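Local structure of venom allergen-like (VAL) 4 protein (Schistosoma mansoni, 4P27) at residues A[11-14]-A[15-18]. The protein probably binds lipids as a secreted venom allergen-like member of the SCP/TAPS (CAP) family that lacks the family's prototypical CAP motifs. Sequence-based numbering, arbitrary orientation.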
ATOM      1  N   ILE A  11      -4.347   8.925  -4.231  1.00 30.53           N
ATOM      2  CA  ILE A  11      -3.630   7.746  -3.718  1.00 26.12           C
ATOM      3  C   ILE A  11      -4.729   6.850  -3.059  1.00 26.53           C
ATOM      4  O   ILE A  11      -4.766   5.703  -3.277  1.00 26.12           O
ATOM      5  CB  ILE A  11      -2.597   8.172  -2.701  1.00 26.20           C
ATOM      6  CG1 ILE A  11      -1.400   8.824  -3.433  1.00 23.34           C
ATOM      7  CG2 ILE A  11      -2.136   6.943  -1.842  1.00 23.82           C
ATOM      8  CD1 ILE A  11      -0.550   9.674  -2.490  1.00 27.27           C
ATOM      9  N   TYR A  12      -5.641   7.436  -2.298  1.00 26.66           N
ATOM     10  CA  TYR A  12      -6.761   6.719  -1.645  1.00 29.09           C
ATOM     11  C   TYR A  12      -7.630   5.975  -2.633  1.00 33.89           C
ATOM     12  O   TYR A  12      -7.874   4.733  -2.490  1.00 31.47           O
ATOM     13  CB  TYR A  12      -7.601   7.732  -0.817  1.00 31.06           C
ATOM     14  CG  TYR A  12      -8.639   7.120   0.101  1.00 33.21           C
ATOM     15  CD1 TYR A  12      -8.433   5.829   0.703  1.00 29.14           C
ATOM     16  CD2 TYR A  12      -9.817   7.803   0.389  1.00 34.28           C
ATOM     17  CE1 TYR A  12      -9.368   5.295   1.571  1.00 33.07           C
ATOM     18  CE2 TYR A  12     -10.818   7.243   1.244  1.00 32.16           C
ATOM     19  CZ  TYR A  12     -10.583   5.992   1.818  1.00 38.34           C
ATOM     20  OH  TYR A  12     -11.525   5.427   2.657  1.00 35.61           O
ATOM     21  N   ASN A  13      -8.021   6.664  -3.715  1.00 30.70           N
ATOM     22  CA  ASN A  13      -8.877   5.972  -4.710  1.00 30.10           C
ATOM     23  C   ASN A  13      -8.134   4.876  -5.472  1.00 27.90           C
ATOM     24  O   ASN A  13      -8.724   3.902  -5.933  1.00 28.79           O
ATOM     25  CB  ASN A  13      -9.406   6.969  -5.770  1.00 30.45           C
ATOM     26  CG  ASN A  13     -10.455   7.964  -5.220  1.00 33.46           C
ATOM     27  OD1 ASN A  13     -10.580   9.059  -5.772  1.00 37.27           O
ATOM     28  ND2 ASN A  13     -11.124   7.643  -4.128  1.00 31.17           N
ATOM     29  N   PHE A  14      -6.870   5.103  -5.761  1.00 25.45           N
ATOM     30  CA  PHE A  14      -6.093   4.083  -6.466  1.00 26.10           C
ATOM     31  C   PHE A  14      -6.058   2.800  -5.564  1.00 23.85           C
ATOM     32  O   PHE A  14      -6.243   1.702  -6.053  1.00 26.67           O
ATOM     33  CB  PHE A  14      -4.655   4.608  -6.703  1.00 25.11           C
ATOM     34  CG  PHE A  14      -3.846   3.690  -7.591  1.00 29.18           C
ATOM     35  CD1 PHE A  14      -3.182   2.568  -7.052  1.00 31.17           C
ATOM     36  CD2 PHE A  14      -3.725   3.931  -8.949  1.00 31.70           C
ATOM     37  CE1 PHE A  14      -2.492   1.708  -7.866  1.00 29.28           C
ATOM     38  CE2 PHE A  14      -2.978   3.081  -9.788  1.00 32.16           C
ATOM     39  CZ  PHE A  14      -2.371   1.967  -9.249  1.00 36.10           C
ATOM     40  N   HIS A  15      -5.856   2.975  -4.252  1.00 24.61           N
ATOM     41  CA  HIS A  15      -5.880   1.793  -3.352  1.00 26.80           C
ATOM     42  C   HIS A  15      -7.255   1.115  -3.283  1.00 28.67           C
ATOM     43  O   HIS A  15      -7.357  -0.105  -3.400  1.00 29.98           O
ATOM     44  CB  HIS A  15      -5.488   2.195  -1.921  1.00 23.42           C
ATOM     45  CG  HIS A  15      -4.026   2.344  -1.728  1.00 24.64           C
ATOM     46  ND1 HIS A  15      -3.353   3.495  -2.080  1.00 28.03           N
ATOM     47  CD2 HIS A  15      -3.111   1.542  -1.110  1.00 26.68           C
ATOM     48  CE1 HIS A  15      -2.069   3.372  -1.750  1.00 29.18           C
ATOM     49  NE2 HIS A  15      -1.901   2.216  -1.126  1.00 23.78           N
ATOM     50  N   LYS A  16      -8.335   1.900  -3.206  1.00 29.51           N
ATOM     51  CA  LYS A  16      -9.682   1.331  -3.317  1.00 29.89           C
ATOM     52  C   LYS A  16      -9.880   0.546  -4.585  1.00 28.10           C
ATOM     53  O   LYS A  16     -10.419  -0.537  -4.551  1.00 33.03           O
ATOM     54  CB  LYS A  16     -10.774   2.423  -3.150  1.00 29.77           C
ATOM     55  CG  LYS A  16     -10.723   2.929  -1.749  1.00 36.19           C
ATOM     56  CD  LYS A  16     -12.018   3.590  -1.294  1.00 41.02           C
ATOM     57  CE  LYS A  16     -12.035   5.034  -1.731  1.00 49.94           C
ATOM     58  NZ  LYS A  16     -13.244   5.645  -1.079  1.00 57.64           N
ATOM     59  N   LYS A  17      -9.425   1.085  -5.709  1.00 29.26           N
ATOM     60  CA  LYS A  17      -9.612   0.437  -6.980  1.00 33.63           C
ATOM     61  C   LYS A  17      -8.794  -0.891  -7.080  1.00 33.57           C
ATOM     62  O   LYS A  17      -9.296  -1.862  -7.607  1.00 31.83           O
ATOM     63  CB  LYS A  17      -9.079   1.322  -8.119  1.00 36.40           C
ATOM     64  CG  LYS A  17      -9.648   0.851  -9.459  1.00 43.73           C
ATOM     65  CD  LYS A  17      -8.600   0.825 -10.523  1.00 54.25           C
ATOM     66  CE  LYS A  17      -9.146   0.180 -11.795  1.00 68.49           C
ATOM     67  NZ  LYS A  17      -7.962  -0.345 -12.543  1.00 50.46           N
ATOM     68  N   VAL A  18      -7.499  -0.868  -6.696  1.00 31.91           N
ATOM     69  CA  VAL A  18      -6.686  -2.121  -6.640  1.00 30.40           C
ATOM     70  C   VAL A  18      -7.405  -3.250  -5.837  1.00 24.63           C
ATOM     71  O   VAL A  18      -7.516  -4.384  -6.255  1.00 26.68           O
ATOM     72  CB  VAL A  18      -5.330  -1.830  -6.022  1.00 34.71           C
ATOM     73  CG1 VAL A  18      -4.514  -3.096  -5.672  1.00 33.18           C
ATOM     74  CG2 VAL A  18      -4.567  -0.988  -7.015  1.00 31.86           C
TER
HETATM   75  O   HOH W   1     -12.474   8.681  -2.278  1.00 46.47           O
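His15 turns its imidazole back along helix 6-22 onto the carbonyl of Ile11, one turn earlier. With CG beside its own backbone N (chi1 -79°), the ring runs alongside the Ile11 side chain, and Ile11 CG2 meets His15 CE1 at 3.6 Å. His15 ND1 donates to Ile11 O over 2.9 Å in a nearly straight bond that lies in the ring plane but reaches the oxygen from above the carbonyl plane. The same oxygen takes the helical bond from His15 N (3.1 Å), so two donors of one residue share it. On the next flank Lys16 slants across Tyr12. Its chain bends at chi3 (-84°), which sets CE over the middle of the ring, 3.9 Å from the centroid of Tyr12, as a CH-pi contact; NZ makes an off-centre cation-pi contact. Further along, Phe14 CE1 packs on Val18 CG2 at 3.5 Å, where Met115 of helix 110-115 touches both residues. Tyr12 OH is hydrogen-bonded to Leu39 O and His15 NE2 to Tyr140 OH, tying the helix to the neighbouring loop and the central sheet of the CAP fold. Since ND1 donates to a carbonyl, it must carry a proton; both imidazole nitrogens are engaged, which fixes the rotation of the buried ring.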